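Local coordinates for protein exosome complex component Rrp42 (Pyrococcus abyssi, PDB 2PO1) that probably serves as a non-catalytic RNase PH-type subunit of the archaeal RNA-degrading exosome, helping to shape the active site of its partner Rrp41, at residues Asp29-Glu34 / Val209-Leu214; Ala53-Gly58 / Met153-Ile158; Gly71-Asp76 / Lys134-Val139; Thr85-Val90 / Glu104-Leu109; Gly222-Thr227 / Ser235-Ser240. All coordinates share one frame; numbering follows the deposited sequence.

In the fold
Interactions 2, 4 and 5 are buried and lie nearer the middle of the chain than interactions 1 and 3, which are only partly buried. Interactions 2, 3 and 4 all reach the mixed sheet of the first domain. In 2 and 4, helices 152-166 and 104-118 pack on it through aliphatic side chains, and the two contacts meet where Met153 and Ile156 touch Leu109. Interaction 3 lies at a far end of that sheet, where backbone pairing passes into adenine binding. Interactions 1 and 5 reach the sheet of the second domain. The first relies on an arginine with its charged partners, the second on regular antiparallel pairing. Glu108 of interaction 4 probably bonds Gln238 of interaction 5.

Interaction 1 (Asp29-Glu34 / Val209-Leu214); sequences DDRGFE and VVDPSL
A salt-bridge network of Asp29, Arg31 and Asp211 joins the loop 29-34 to the residues just after strand 207-210; Asp29 also makes an Asx turn within the loop. Arg31 reaches across with its guanidinium end-on. NH1 and NH2 both donate to the backbone O of Asp211. Arg31 NH1 lies 2.6 Å from Asp211 O, and Arg31 NH2 lies 2.9 Å from it. The oxygen sits close to the guanidinium plane. Arg31 NH1 also forms a salt bridge with Asp211 OD1 at 3.2 Å, although the carboxylate plane is turned 63° from the guanidinium. The third nitrogen points back: Arg31 NE bonds Asp29 OD1 at 2.7 Å, on the syn lone pair. Asp29 OD2 accepts from Arg31 N at 3.2 Å, which closes the turn. The bend of Arg31 at chi3 (-76°) lets NE face Asp29 while NH1 and NH2 face Asp211 O. Further along, Val210 N donates to Phe33 O at 2.7 Å. Phe33 CD2 touches Val209 CG2 at 3.7 Å. Asp211 OD2 has further partners in Arg37 and Asn151. Phe33 and Val209 both pack on Leu22 of helix 13-23, while Val209 and Val210 lean on strand 197-204, the neighbour of 207-210 in the sheet.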
# COMPACT_ATOMS: atom_id res chain seq x y z
N ASP C 29 27.29 5.36 31.95
CA ASP C 29 28.47 5.85 31.24
C ASP C 29 29.11 7.00 31.97
O ASP C 29 29.89 7.74 31.39
CB ASP C 29 28.09 6.31 29.84
CG ASP C 29 27.05 7.42 29.86
OD1 ASP C 29 26.72 7.96 28.79
OD2 ASP C 29 26.56 7.76 30.97
N ASP C 30 28.75 7.18 33.24
CA ASP C 30 29.40 8.16 34.08
C ASP C 30 29.01 9.60 33.77
O ASP C 30 29.59 10.54 34.31
CB ASP C 30 30.92 7.99 34.04
CG ASP C 30 31.38 6.66 34.62
OD1 ASP C 30 32.11 5.91 33.91
OD2 ASP C 30 30.98 6.34 35.75
N ARG C 31 28.02 9.77 32.92
CA ARG C 31 27.47 11.08 32.67
C ARG C 31 26.66 11.58 33.85
O ARG C 31 26.15 10.75 34.62
CB ARG C 31 26.50 10.98 31.52
CG ARG C 31 27.11 11.18 30.20
CD ARG C 31 25.95 11.42 29.30
NE ARG C 31 25.22 10.19 28.98
CZ ARG C 31 24.04 10.20 28.39
NH1 ARG C 31 23.47 11.35 28.04
NH2 ARG C 31 23.45 9.05 28.05
N GLY C 32 26.55 12.90 33.99
CA GLY C 32 25.67 13.52 34.99
C GLY C 32 24.25 13.38 34.48
O GLY C 32 24.04 13.03 33.32
N PHE C 33 23.27 13.68 35.34
CA PHE C 33 21.85 13.58 34.93
C PHE C 33 21.53 14.57 33.83
O PHE C 33 20.58 14.36 33.02
CB PHE C 33 20.92 13.81 36.13
CG PHE C 33 20.96 12.69 37.18
CD1 PHE C 33 20.28 12.84 38.38
CD2 PHE C 33 21.67 11.50 36.94
CE1 PHE C 33 20.30 11.83 39.32
CE2 PHE C 33 21.71 10.50 37.90
CZ PHE C 33 21.01 10.66 39.08
N GLU C 34 22.31 15.64 33.78
CA GLU C 34 22.04 16.72 32.81
C GLU C 34 23.04 16.77 31.66
O GLU C 34 23.02 17.71 30.86
CB GLU C 34 21.84 18.10 33.49
CG GLU C 34 20.53 18.19 34.32
CD GLU C 34 20.39 19.50 35.05
OE1 GLU C 34 21.26 20.39 34.84
OE2 GLU C 34 19.41 19.62 35.85
N VAL C 209 16.71 12.24 33.33
CA VAL C 209 18.09 12.17 32.91
C VAL C 209 18.03 12.64 31.44
O VAL C 209 17.22 12.12 30.63
CB VAL C 209 18.46 10.71 33.12
CG1 VAL C 209 18.40 9.79 31.85
CG2 VAL C 209 19.52 10.46 34.14
N VAL C 210 18.82 13.63 31.10
CA VAL C 210 18.77 14.16 29.76
C VAL C 210 19.59 13.28 28.82
O VAL C 210 20.54 12.59 29.24
CB VAL C 210 19.27 15.61 29.70
CG1 VAL C 210 20.72 15.63 29.85
CG2 VAL C 210 18.95 16.21 28.32
N ASP C 211 19.18 13.28 27.55
CA ASP C 211 19.85 12.54 26.50
C ASP C 211 20.04 11.08 26.88
O ASP C 211 21.18 10.64 27.04
CB ASP C 211 21.18 13.17 26.16
CG ASP C 211 21.90 12.47 25.04
OD1 ASP C 211 23.15 12.47 25.09
OD2 ASP C 211 21.24 11.95 24.10
N PRO C 212 18.93 10.30 26.94
CA PRO C 212 18.94 8.92 27.39
C PRO C 212 19.58 8.11 26.28
O PRO C 212 19.29 8.36 25.13
CB PRO C 212 17.43 8.57 27.50
CG PRO C 212 16.74 9.46 26.56
CD PRO C 212 17.58 10.74 26.52
N SER C 213 20.51 7.24 26.60
CA SER C 213 21.06 6.30 25.63
C SER C 213 20.01 5.21 25.45
O SER C 213 19.02 5.18 26.18
CB SER C 213 22.29 5.63 26.20
OG SER C 213 21.93 4.92 27.39
N LEU C 214 20.25 4.29 24.53
CA LEU C 214 19.30 3.21 24.26
C LEU C 214 19.09 2.40 25.52
O LEU C 214 17.96 2.08 25.88
CB LEU C 214 19.88 2.31 23.20
CG LEU C 214 19.05 1.72 22.09
CD1 LEU C 214 19.84 0.48 21.66
CD2 LEU C 214 17.61 1.48 22.49

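Interaction 2 (Ala53-Gly58 / Met153-Ile158); sequences ALVKLG and MDAIGI
Val55 on strand 51-57 meets Ala155 and Ile158 on helix 152-166. Its CB lies 3.9 Å from the backbone O of Ala155. From there the side chain forks. CG1 stands anti to the backbone N (chi1 174°) and touches both Ala155 O and Ile158 CG2. CG2, on the other branch, meets Ile158 CG2 at 3.6 Å. The Val55 and Ile158 side chains cross at about a right angle, and Ile158 CG2 rests against both methyls of the valine.

Leu57 follows two residues on and points to the same side of the strand. It too splits its two methyls. Leu57 CD1 meets Ile158 CD1 at 3.9 Å. Leu57 CD2 lies over the start of the helical segment, 3.7 Å from Ala155 N and 3.9 Å from Ala155 CB. Asp154 adds its CB to the same methyl, while its carboxylate turns to Tyr36, Thr200 and Asn151. Ile158 thus spans both strand residues, its CG2 on Val55 and its CD1 on Leu57. No hydrogen bond crosses the contact; it is held by close apolar packing.

The short strand and helix segments run roughly antiparallel, at 153°, with their axes 8.0 Å apart. Ile39 and Ile41 of strand 39-43 extend the apolar layer. This is helix-on-sheet packing in the core of the RNase PH domain, which has an S5 domain 2-like fold.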
# COMPACT_ATOMS: atom_id res chain seq x y z
N ALA C 53 23.30 17.55 7.52
CA ALA C 53 24.00 17.61 8.79
C ALA C 53 24.06 16.15 9.19
O ALA C 53 23.06 15.38 9.06
CB ALA C 53 23.20 18.44 9.86
N LEU C 54 25.25 15.75 9.58
CA LEU C 54 25.44 14.47 10.26
C LEU C 54 25.56 14.83 11.74
O LEU C 54 26.44 15.63 12.10
CB LEU C 54 26.73 13.80 9.77
CG LEU C 54 27.00 12.45 10.44
CD1 LEU C 54 25.95 11.40 10.08
CD2 LEU C 54 28.27 11.97 9.99
N VAL C 55 24.65 14.30 12.58
CA VAL C 55 24.72 14.49 14.03
C VAL C 55 24.96 13.18 14.74
O VAL C 55 24.36 12.20 14.40
CB VAL C 55 23.49 15.22 14.57
CG1 VAL C 55 23.50 15.29 16.08
CG2 VAL C 55 23.50 16.65 14.03
N LYS C 56 25.90 13.17 15.69
CA LYS C 56 26.16 12.02 16.55
C LYS C 56 25.94 12.47 17.96
O LYS C 56 26.57 13.45 18.38
CB LYS C 56 27.60 11.52 16.37
CG LYS C 56 27.91 11.20 14.91
CD LYS C 56 29.27 10.50 14.76
CE LYS C 56 29.77 10.65 13.33
NZ LYS C 56 31.27 10.40 13.22
N LEU C 57 25.02 11.79 18.67
CA LEU C 57 24.86 11.92 20.11
C LEU C 57 25.43 10.61 20.64
O LEU C 57 24.78 9.57 20.52
CB LEU C 57 23.39 12.02 20.46
CG LEU C 57 22.84 13.40 20.75
CD1 LEU C 57 23.34 14.56 19.81
CD2 LEU C 57 21.33 13.40 20.93
N GLY C 58 26.68 10.64 21.09
CA GLY C 58 27.42 9.42 21.40
C GLY C 58 27.36 8.66 20.10
O GLY C 58 27.73 9.21 19.05
N MET C 153 15.13 11.73 18.97
CA MET C 153 14.45 12.98 18.85
C MET C 153 15.42 14.15 18.84
O MET C 153 15.39 14.99 17.94
CB MET C 153 13.46 13.10 20.00
CG MET C 153 12.74 14.40 19.92
SD MET C 153 11.39 14.26 18.80
CE MET C 153 10.28 13.17 19.71
N ASP C 154 16.33 14.19 19.79
CA ASP C 154 17.22 15.36 19.84
C ASP C 154 18.20 15.30 18.71
O ASP C 154 18.52 16.29 18.09
CB ASP C 154 17.97 15.44 21.14
CG ASP C 154 17.06 15.61 22.33
OD1 ASP C 154 15.86 15.54 22.13
OD2 ASP C 154 17.55 15.82 23.49
N ALA C 155 18.71 14.11 18.45
CA ALA C 155 19.70 13.97 17.38
C ALA C 155 19.06 14.41 16.07
O ALA C 155 19.69 15.12 15.31
CB ALA C 155 20.17 12.55 17.30
N ILE C 156 17.79 14.03 15.83
CA ILE C 156 17.12 14.38 14.59
C ILE C 156 16.82 15.87 14.56
O ILE C 156 17.01 16.51 13.55
CB ILE C 156 15.79 13.57 14.36
CG1 ILE C 156 16.08 12.09 14.10
CG2 ILE C 156 15.04 14.21 13.20
CD1 ILE C 156 14.93 11.25 14.37
N GLY C 157 16.41 16.49 15.68
CA GLY C 157 16.13 17.92 15.62
C GLY C 157 17.39 18.76 15.45
O GLY C 157 17.38 19.79 14.78
N ILE C 158 18.46 18.34 16.09
CA ILE C 158 19.76 19.04 15.98
C ILE C 158 20.20 18.95 14.54
O ILE C 158 20.45 19.96 13.90
CB ILE C 158 20.80 18.41 16.85
CG1 ILE C 158 20.51 18.76 18.30
CG2 ILE C 158 22.20 18.92 16.56
CD1 ILE C 158 21.22 17.82 19.26

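Interaction 3 (Gly71-Asp76 / Lys134-Val139); sequences GEPFPD and KIVRVV. With nucleotides of chain A.
Gly71 and Val136 form an antiparallel hydrogen-bonded pair, with Gly71 N to Val136 O at 2.8 Å and Val136 N to Gly71 O at 2.7 Å. The pair joins the end of strand 60-71 to the start of strand 135-147, at one end of the RNase PH sheet. Lys134 and Ile135 form a classic beta bulge opposite Val131. Pro73 covers Val136: its CB sits 3.7 Å from Val136 CG1, and its CD packs on Lys134 N. Val138 CG2 rests against the backbone of Gly71. Gly71 leaves space for RNA, because a side chain here would collide with N6 of nucleotide A6 of chain A. Val138 CG1 lies 4.0 Å from N7 of that base. Beyond the proline, Phe74 carries the next nucleotide, A7 of chain A, over one face of its ring in an offset stack. There Phe74 CZ lies 3.3 Å from C4 of the A7 base.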
# COMPACT_ATOMS: atom_id res chain seq x y z
N GLY C 71 7.49 24.49 -6.15
CA GLY C 71 6.22 23.86 -6.39
C GLY C 71 5.13 24.83 -6.02
O GLY C 71 5.40 25.95 -5.62
N GLU C 72 3.89 24.38 -6.14
CA GLU C 72 2.74 25.17 -5.76
C GLU C 72 2.53 25.16 -4.25
O GLU C 72 2.73 24.13 -3.62
CB GLU C 72 1.49 24.55 -6.39
CG GLU C 72 1.65 24.07 -7.80
CD GLU C 72 0.30 23.67 -8.42
OE1 GLU C 72 -0.66 23.35 -7.68
OE2 GLU C 72 0.19 23.68 -9.67
N PRO C 73 2.08 26.28 -3.67
CA PRO C 73 1.78 26.17 -2.24
C PRO C 73 0.45 25.45 -2.00
O PRO C 73 -0.24 25.06 -2.94
CB PRO C 73 1.71 27.62 -1.79
CG PRO C 73 1.24 28.36 -3.00
CD PRO C 73 1.77 27.62 -4.20
N PHE C 74 0.13 25.22 -0.73
CA PHE C 74 -1.14 24.59 -0.40
C PHE C 74 -2.23 25.63 -0.58
O PHE C 74 -2.04 26.80 -0.21
CB PHE C 74 -1.12 24.01 1.02
CG PHE C 74 -0.10 22.93 1.20
CD1 PHE C 74 -0.28 21.68 0.61
CD2 PHE C 74 1.06 23.18 1.91
CE1 PHE C 74 0.69 20.70 0.75
CE2 PHE C 74 2.01 22.18 2.08
CZ PHE C 74 1.83 20.95 1.49
N PRO C 75 -3.36 25.22 -1.18
CA PRO C 75 -4.47 26.11 -1.50
C PRO C 75 -4.70 27.16 -0.41
O PRO C 75 -4.78 28.36 -0.69
CB PRO C 75 -5.66 25.15 -1.58
CG PRO C 75 -5.05 23.86 -2.08
CD PRO C 75 -3.63 23.83 -1.59
N ASP C 76 -4.75 26.69 0.83
CA ASP C 76 -5.06 27.46 2.03
C ASP C 76 -3.98 28.49 2.39
O ASP C 76 -4.26 29.45 3.12
CB ASP C 76 -5.18 26.48 3.21
CG ASP C 76 -4.30 25.24 3.03
OD1 ASP C 76 -4.30 24.70 1.88
OD2 ASP C 76 -3.61 24.80 3.98
N LYS C 134 1.16 30.32 -6.29
CA LYS C 134 1.52 29.56 -7.49
C LYS C 134 2.88 28.88 -7.45
O LYS C 134 3.03 27.78 -7.95
CB LYS C 134 1.47 30.48 -8.72
CG LYS C 134 0.14 31.23 -8.87
CD LYS C 134 -0.72 30.67 -10.01
CE LYS C 134 -1.59 29.43 -9.63
NZ LYS C 134 -2.67 29.25 -10.67
N ILE C 135 3.90 29.55 -6.92
CA ILE C 135 5.24 29.00 -6.97
C ILE C 135 5.96 29.39 -5.72
O ILE C 135 6.28 30.56 -5.54
CB ILE C 135 6.08 29.49 -8.17
CG1 ILE C 135 5.46 29.04 -9.49
CG2 ILE C 135 7.56 29.00 -8.00
CD1 ILE C 135 5.90 29.81 -10.65
N VAL C 136 6.21 28.40 -4.88
CA VAL C 136 6.93 28.59 -3.66
C VAL C 136 8.08 27.57 -3.58
O VAL C 136 8.13 26.57 -4.33
CB VAL C 136 5.99 28.50 -2.43
CG1 VAL C 136 4.82 29.42 -2.63
CG2 VAL C 136 5.50 27.09 -2.23
N ARG C 137 9.03 27.87 -2.73
CA ARG C 137 10.03 26.91 -2.40
C ARG C 137 9.41 25.80 -1.56
O ARG C 137 8.58 26.05 -0.66
CB ARG C 137 11.22 27.54 -1.67
CG ARG C 137 12.48 27.04 -2.34
CD ARG C 137 13.68 27.61 -1.72
NE ARG C 137 14.10 28.89 -2.30
CZ ARG C 137 14.78 29.01 -3.43
NH1 ARG C 137 15.18 30.21 -3.80
NH2 ARG C 137 15.07 27.94 -4.17
N VAL C 138 9.79 24.58 -1.92
CA VAL C 138 9.38 23.38 -1.22
C VAL C 138 10.63 22.79 -0.61
O VAL C 138 11.60 22.50 -1.30
CB VAL C 138 8.67 22.43 -2.19
CG1 VAL C 138 8.19 21.16 -1.45
CG2 VAL C 138 7.51 23.15 -2.75
N VAL C 139 10.60 22.64 0.71
CA VAL C 139 11.77 22.18 1.44
C VAL C 139 11.46 20.84 2.09
O VAL C 139 10.55 20.74 2.94
CB VAL C 139 12.20 23.22 2.52
CG1 VAL C 139 13.36 22.68 3.37
CG2 VAL C 139 12.62 24.51 1.85
P A A 7 1.78 14.20 2.48
OP1 A A 7 2.26 12.79 2.59
OP2 A A 7 0.50 14.51 1.78
O5' A A 7 1.81 14.73 4.02
C5' A A 7 3.11 14.98 4.65
C4' A A 7 3.37 16.42 5.11
O4' A A 7 3.21 17.44 4.07
C3' A A 7 2.46 16.91 6.24
O3' A A 7 2.86 16.36 7.46
C2' A A 7 2.75 18.42 6.18
O2' A A 7 4.02 18.77 6.69
C1' A A 7 2.69 18.63 4.67
N9 A A 7 1.33 18.97 4.20
C8 A A 7 0.48 18.18 3.45
N7 A A 7 -0.67 18.74 3.17
C5 A A 7 -0.60 19.99 3.79
C6 A A 7 -1.50 21.08 3.86
N6 A A 7 -2.70 21.06 3.28
N1 A A 7 -1.12 22.18 4.55
C2 A A 7 0.09 22.20 5.12
N3 A A 7 1.04 21.24 5.12
C4 A A 7 0.63 20.14 4.43
P A A 6 6.85 12.41 -0.91
OP1 A A 6 7.68 12.31 0.32
OP2 A A 6 7.48 12.84 -2.18
O5' A A 6 5.63 13.43 -0.63
C5' A A 6 5.85 14.83 -0.45
C4' A A 6 4.92 15.46 0.59
O4' A A 6 4.94 16.91 0.47
C3' A A 6 3.44 15.08 0.51
O3' A A 6 2.91 15.17 1.83
C2' A A 6 2.88 16.15 -0.44
O2' A A 6 1.51 16.43 -0.20
C1' A A 6 3.76 17.38 -0.15
N9 A A 6 4.17 18.14 -1.33
C8 A A 6 5.32 17.95 -2.04
N7 A A 6 5.47 18.76 -3.06
C5 A A 6 4.32 19.55 -3.03
C6 A A 6 3.87 20.61 -3.85
N6 A A 6 4.55 21.07 -4.90
N1 A A 6 2.68 21.19 -3.55
C2 A A 6 1.99 20.73 -2.50
N3 A A 6 2.32 19.74 -1.66
C4 A A 6 3.51 19.18 -1.97

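Interaction 4 (Thr85-Val90 / Glu104-Leu109); sequences TNVELV and ERAIEL. With nucleotides of chain A.
Val87 holds CG1 anti to the backbone N (chi1 166°), which leaves CG2 beside that N and directed at Leu109. Leu89 CG lies roughly anti to the carbonyl carbon (chi1 -97°, off a staggered position), and its two methyls part over helix 104-118. Leu89 CD2 lies 3.5 Å from Ala106 N and 3.7 Å from Ala106 CB. Leu89 CD1 meets Leu109 CD1 at 3.9 Å, the two side chains crossing at about a right angle. Val87 CG2 touches Leu109 CB at 4.1 Å. The small Ala106 lets the helix come close, and its CB sits 3.5 Å from Val87 O. A water accepts from Val87 N at 3.0 Å and gives a weak bond to Ala106 O, bridging strand and helix. Arg105 adds its CB to Leu89 CD2, while its guanidinium turns to Asp103 and Thr96. Glu88 points away from the helix, to the RNA: its OE2 accepts from N6 of nucleotide A4 of chain A at 3.2 Å. Val87 and Leu89 thus face the helix, while Glu88 between them is directed to the base. Val87 and Leu89 also pack on strand 135-147, and Leu109 reaches on to Leu152, Met153 and Ile156 of helix 152-166.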
# COMPACT_ATOMS: atom_id res chain seq x y z
N THR C 85 8.72 17.11 6.65
CA THR C 85 9.70 16.40 7.43
C THR C 85 9.38 14.95 7.41
O THR C 85 8.21 14.55 7.63
CB THR C 85 9.65 16.95 8.87
OG1 THR C 85 9.76 18.37 8.79
CG2 THR C 85 10.78 16.42 9.72
N ASN C 86 10.37 14.16 7.01
CA ASN C 86 10.24 12.73 7.00
C ASN C 86 11.39 12.13 7.71
O ASN C 86 12.54 12.56 7.51
CB ASN C 86 10.16 12.13 5.58
CG ASN C 86 9.82 10.67 5.60
OD1 ASN C 86 10.64 9.80 5.20
ND2 ASN C 86 8.60 10.35 5.99
N VAL C 87 11.10 11.12 8.55
CA VAL C 87 12.17 10.39 9.25
C VAL C 87 12.08 8.96 8.75
O VAL C 87 11.02 8.33 8.82
CB VAL C 87 11.88 10.40 10.71
CG1 VAL C 87 12.77 9.38 11.44
CG2 VAL C 87 12.11 11.83 11.27
N GLU C 88 13.19 8.48 8.20
CA GLU C 88 13.42 7.11 7.90
C GLU C 88 14.26 6.47 8.99
O GLU C 88 15.42 6.86 9.28
CB GLU C 88 14.12 7.00 6.56
CG GLU C 88 13.30 7.57 5.40
CD GLU C 88 12.06 6.74 5.12
OE1 GLU C 88 10.93 7.27 5.16
OE2 GLU C 88 12.21 5.54 4.94
N LEU C 89 13.62 5.53 9.65
CA LEU C 89 14.26 4.67 10.68
C LEU C 89 14.75 3.49 9.86
O LEU C 89 14.09 2.47 9.76
CB LEU C 89 13.19 4.25 11.68
CG LEU C 89 13.14 5.11 12.95
CD1 LEU C 89 13.77 6.50 12.95
CD2 LEU C 89 11.81 5.09 13.69
N VAL C 90 15.94 3.64 9.26
CA VAL C 90 16.35 2.68 8.27
C VAL C 90 16.79 1.44 9.02
O VAL C 90 17.31 1.55 10.15
CB VAL C 90 17.39 3.25 7.22
CG1 VAL C 90 17.00 4.73 6.79
CG2 VAL C 90 18.74 3.30 7.78
N GLU C 104 4.90 4.30 13.75
CA GLU C 104 4.53 5.40 14.66
C GLU C 104 5.74 6.08 15.28
O GLU C 104 5.70 7.28 15.61
CB GLU C 104 3.62 4.88 15.74
CG GLU C 104 4.27 3.83 16.68
CD GLU C 104 3.38 3.44 17.84
OE1 GLU C 104 2.16 3.70 17.80
OE2 GLU C 104 3.90 2.85 18.83
N ARG C 105 6.84 5.36 15.47
CA ARG C 105 8.02 6.04 16.06
C ARG C 105 8.55 7.05 15.09
O ARG C 105 8.87 8.14 15.49
CB ARG C 105 9.15 5.07 16.42
CG ARG C 105 8.77 4.09 17.51
CD ARG C 105 9.72 2.87 17.57
NE ARG C 105 9.80 2.15 16.29
CZ ARG C 105 10.70 1.23 16.01
NH1 ARG C 105 11.59 0.88 16.93
NH2 ARG C 105 10.71 0.63 14.81
N ALA C 106 8.66 6.69 13.82
CA ALA C 106 9.24 7.57 12.83
C ALA C 106 8.30 8.76 12.64
O ALA C 106 8.75 9.89 12.48
CB ALA C 106 9.36 6.83 11.48
N ILE C 107 7.00 8.49 12.63
CA ILE C 107 6.01 9.49 12.42
C ILE C 107 6.01 10.48 13.58
O ILE C 107 5.93 11.67 13.33
CB ILE C 107 4.64 8.86 12.24
CG1 ILE C 107 4.62 8.21 10.86
CG2 ILE C 107 3.61 9.92 12.35
CD1 ILE C 107 3.54 7.18 10.64
N GLU C 108 6.14 10.01 14.81
CA GLU C 108 6.13 10.94 15.92
C GLU C 108 7.40 11.78 15.92
O GLU C 108 7.36 12.97 16.19
CB GLU C 108 5.98 10.19 17.26
CG GLU C 108 6.33 11.06 18.49
CD GLU C 108 6.25 10.22 19.75
OE1 GLU C 108 5.39 10.49 20.59
OE2 GLU C 108 6.98 9.22 19.85
N LEU C 109 8.55 11.17 15.63
CA LEU C 109 9.81 11.90 15.53
C LEU C 109 9.69 12.97 14.48
O LEU C 109 10.00 14.08 14.73
CB LEU C 109 10.93 10.94 15.10
CG LEU C 109 11.39 10.00 16.23
CD1 LEU C 109 12.25 8.87 15.69
CD2 LEU C 109 12.16 10.78 17.32
P A A 4 6.40 -2.26 0.75
OP1 A A 4 6.58 -3.68 0.35
OP2 A A 4 5.47 -1.92 1.86
O5' A A 4 5.88 -1.49 -0.57
C5' A A 4 6.12 -0.09 -0.84
C4' A A 4 5.06 0.83 -0.24
O4' A A 4 5.15 0.88 1.22
C3' A A 4 5.11 2.27 -0.75
O3' A A 4 3.94 2.57 -1.52
C2' A A 4 5.21 3.14 0.52
O2' A A 4 3.98 3.80 0.79
C1' A A 4 5.61 2.16 1.65
N9 A A 4 7.08 2.10 1.96
C8 A A 4 7.98 1.00 1.72
N7 A A 4 9.24 1.19 2.07
C5 A A 4 9.17 2.52 2.60
C6 A A 4 10.17 3.34 3.16
N6 A A 4 11.45 2.87 3.27
N1 A A 4 9.77 4.63 3.62
C2 A A 4 8.47 5.07 3.49
N3 A A 4 7.45 4.40 2.97
C4 A A 4 7.86 3.11 2.54
O HOH W 1 8.44 9.88 9.37

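Interaction 5 (Gly222-Thr227 / Ser235-Ser240); sequences GKITIT and SAVQKS
Ile226 and Val237 lie side by side and point the same way, with Ile226 CD1 3.9 Å from Val237 CG1. Ile224 stands on the same face of this beta hairpin and crosses Val237 obliquely, so that its CD1 comes 4.1 Å from Val237 CG1. Both isoleucine tips thus meet the same methyl of the valine, CG1.

The other face carries Lys223, Thr225, Thr227, Ala236, Gln238 and Ser240, and is more polar. Lys223 CG, anti to the backbone N (chi1 163°), runs the chain along Ser240 OG, which Lys223 CD passes at 3.2 Å. The bend at chi3 (-97°) then turns NZ away to Glu217. A water ties this face together: it is 2.8 Å from Thr225 OG1 and 2.7 Å from Ser240 OG, and it donates to Gln238 O. Thr225 OG1 also hydrogen-bonds Thr200. Thr227 CB packs on Ala236 CB.

The backbones run antiparallel, 172° apart. Thr225 and Gln238 bond in both directions, Thr225 N to Gln238 O and Gln238 N to Thr225 O. At the far end Ser235 and Ala236 both face Thr227 in a classic beta bulge. Ser235 N gives the firm bond to Thr227 O at 2.8 Å, and Ala236 N a weak one.

Ile224 and Ile226 rest on helix 247-275, while Gln238 and Ser240 face helix 104-118. Strand 197-204 flanks 222-228, and beyond 234-240 the sheet continues into a strand of a neighbouring protein chain.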
# COMPACT_ATOMS: atom_id res chain seq x y z
N GLY C 222 9.18 6.83 31.04
CA GLY C 222 8.55 7.74 30.09
C GLY C 222 9.58 8.76 29.66
O GLY C 222 10.73 8.70 30.08
N LYS C 223 9.16 9.70 28.81
CA LYS C 223 10.14 10.56 28.19
C LYS C 223 9.43 11.83 27.87
O LYS C 223 8.22 11.82 27.72
CB LYS C 223 10.61 9.88 26.93
CG LYS C 223 11.31 10.72 25.94
CD LYS C 223 11.74 9.83 24.79
CE LYS C 223 13.16 9.43 25.01
NZ LYS C 223 13.80 8.73 23.88
N ILE C 224 10.15 12.93 27.86
CA ILE C 224 9.53 14.19 27.53
C ILE C 224 10.54 14.98 26.77
O ILE C 224 11.73 14.97 27.09
CB ILE C 224 9.02 15.01 28.83
CG1 ILE C 224 8.19 16.23 28.38
CG2 ILE C 224 10.17 15.42 29.71
CD1 ILE C 224 7.35 16.87 29.46
N THR C 225 10.07 15.60 25.69
CA THR C 225 10.93 16.41 24.85
C THR C 225 10.39 17.81 24.91
O THR C 225 9.18 18.01 24.79
CB THR C 225 10.88 15.94 23.40
OG1 THR C 225 11.56 14.68 23.28
CG2 THR C 225 11.53 16.96 22.51
N ILE C 226 11.30 18.75 25.21
CA ILE C 226 11.04 20.19 25.18
C ILE C 226 11.92 20.82 24.11
O ILE C 226 13.14 20.74 24.19
CB ILE C 226 11.48 20.89 26.53
CG1 ILE C 226 11.06 20.07 27.77
CG2 ILE C 226 10.97 22.30 26.57
CD1 ILE C 226 9.53 19.89 27.86
N THR C 227 11.30 21.47 23.14
CA THR C 227 12.02 22.13 22.10
C THR C 227 11.91 23.63 22.25
O THR C 227 10.81 24.17 22.33
CB THR C 227 11.41 21.75 20.73
OG1 THR C 227 11.45 20.34 20.61
CG2 THR C 227 12.18 22.41 19.59
N SER C 235 8.70 25.74 21.34
CA SER C 235 7.96 25.55 20.08
C SER C 235 7.42 24.15 19.97
O SER C 235 6.60 23.88 19.09
CB SER C 235 8.84 25.88 18.87
OG SER C 235 10.03 25.13 18.91
N ALA C 236 7.81 23.24 20.89
CA ALA C 236 7.15 21.94 20.95
C ALA C 236 7.43 21.29 22.27
O ALA C 236 8.50 21.48 22.88
CB ALA C 236 7.70 21.02 19.89
N VAL C 237 6.47 20.49 22.68
CA VAL C 237 6.64 19.62 23.84
C VAL C 237 5.96 18.36 23.48
O VAL C 237 4.91 18.40 22.87
CB VAL C 237 5.95 20.18 25.10
CG1 VAL C 237 6.06 19.16 26.28
CG2 VAL C 237 6.61 21.48 25.49
N GLN C 238 6.58 17.24 23.87
CA GLN C 238 6.03 15.95 23.65
C GLN C 238 6.53 15.03 24.74
O GLN C 238 7.68 14.57 24.74
CB GLN C 238 6.45 15.42 22.26
CG GLN C 238 5.80 14.16 21.94
CD GLN C 238 4.62 14.31 21.04
OE1 GLN C 238 4.05 15.39 20.88
NE2 GLN C 238 4.24 13.19 20.38
N LYS C 239 5.63 14.75 25.67
CA LYS C 239 5.77 13.57 26.50
C LYS C 239 5.52 12.42 25.52
O LYS C 239 4.50 12.46 24.77
CB LYS C 239 4.72 13.58 27.60
CG LYS C 239 4.88 12.44 28.58
CD LYS C 239 4.05 11.25 28.19
CE LYS C 239 4.17 10.16 29.27
NZ LYS C 239 3.12 9.12 29.05
N SER C 240 6.45 11.45 25.48
CA SER C 240 6.37 10.28 24.63
C SER C 240 6.54 8.99 25.45
O SER C 240 7.04 9.00 26.57
CB SER C 240 7.37 10.33 23.48
OG SER C 240 8.70 10.38 23.95
O HOH W 2 9.34 12.93 23.58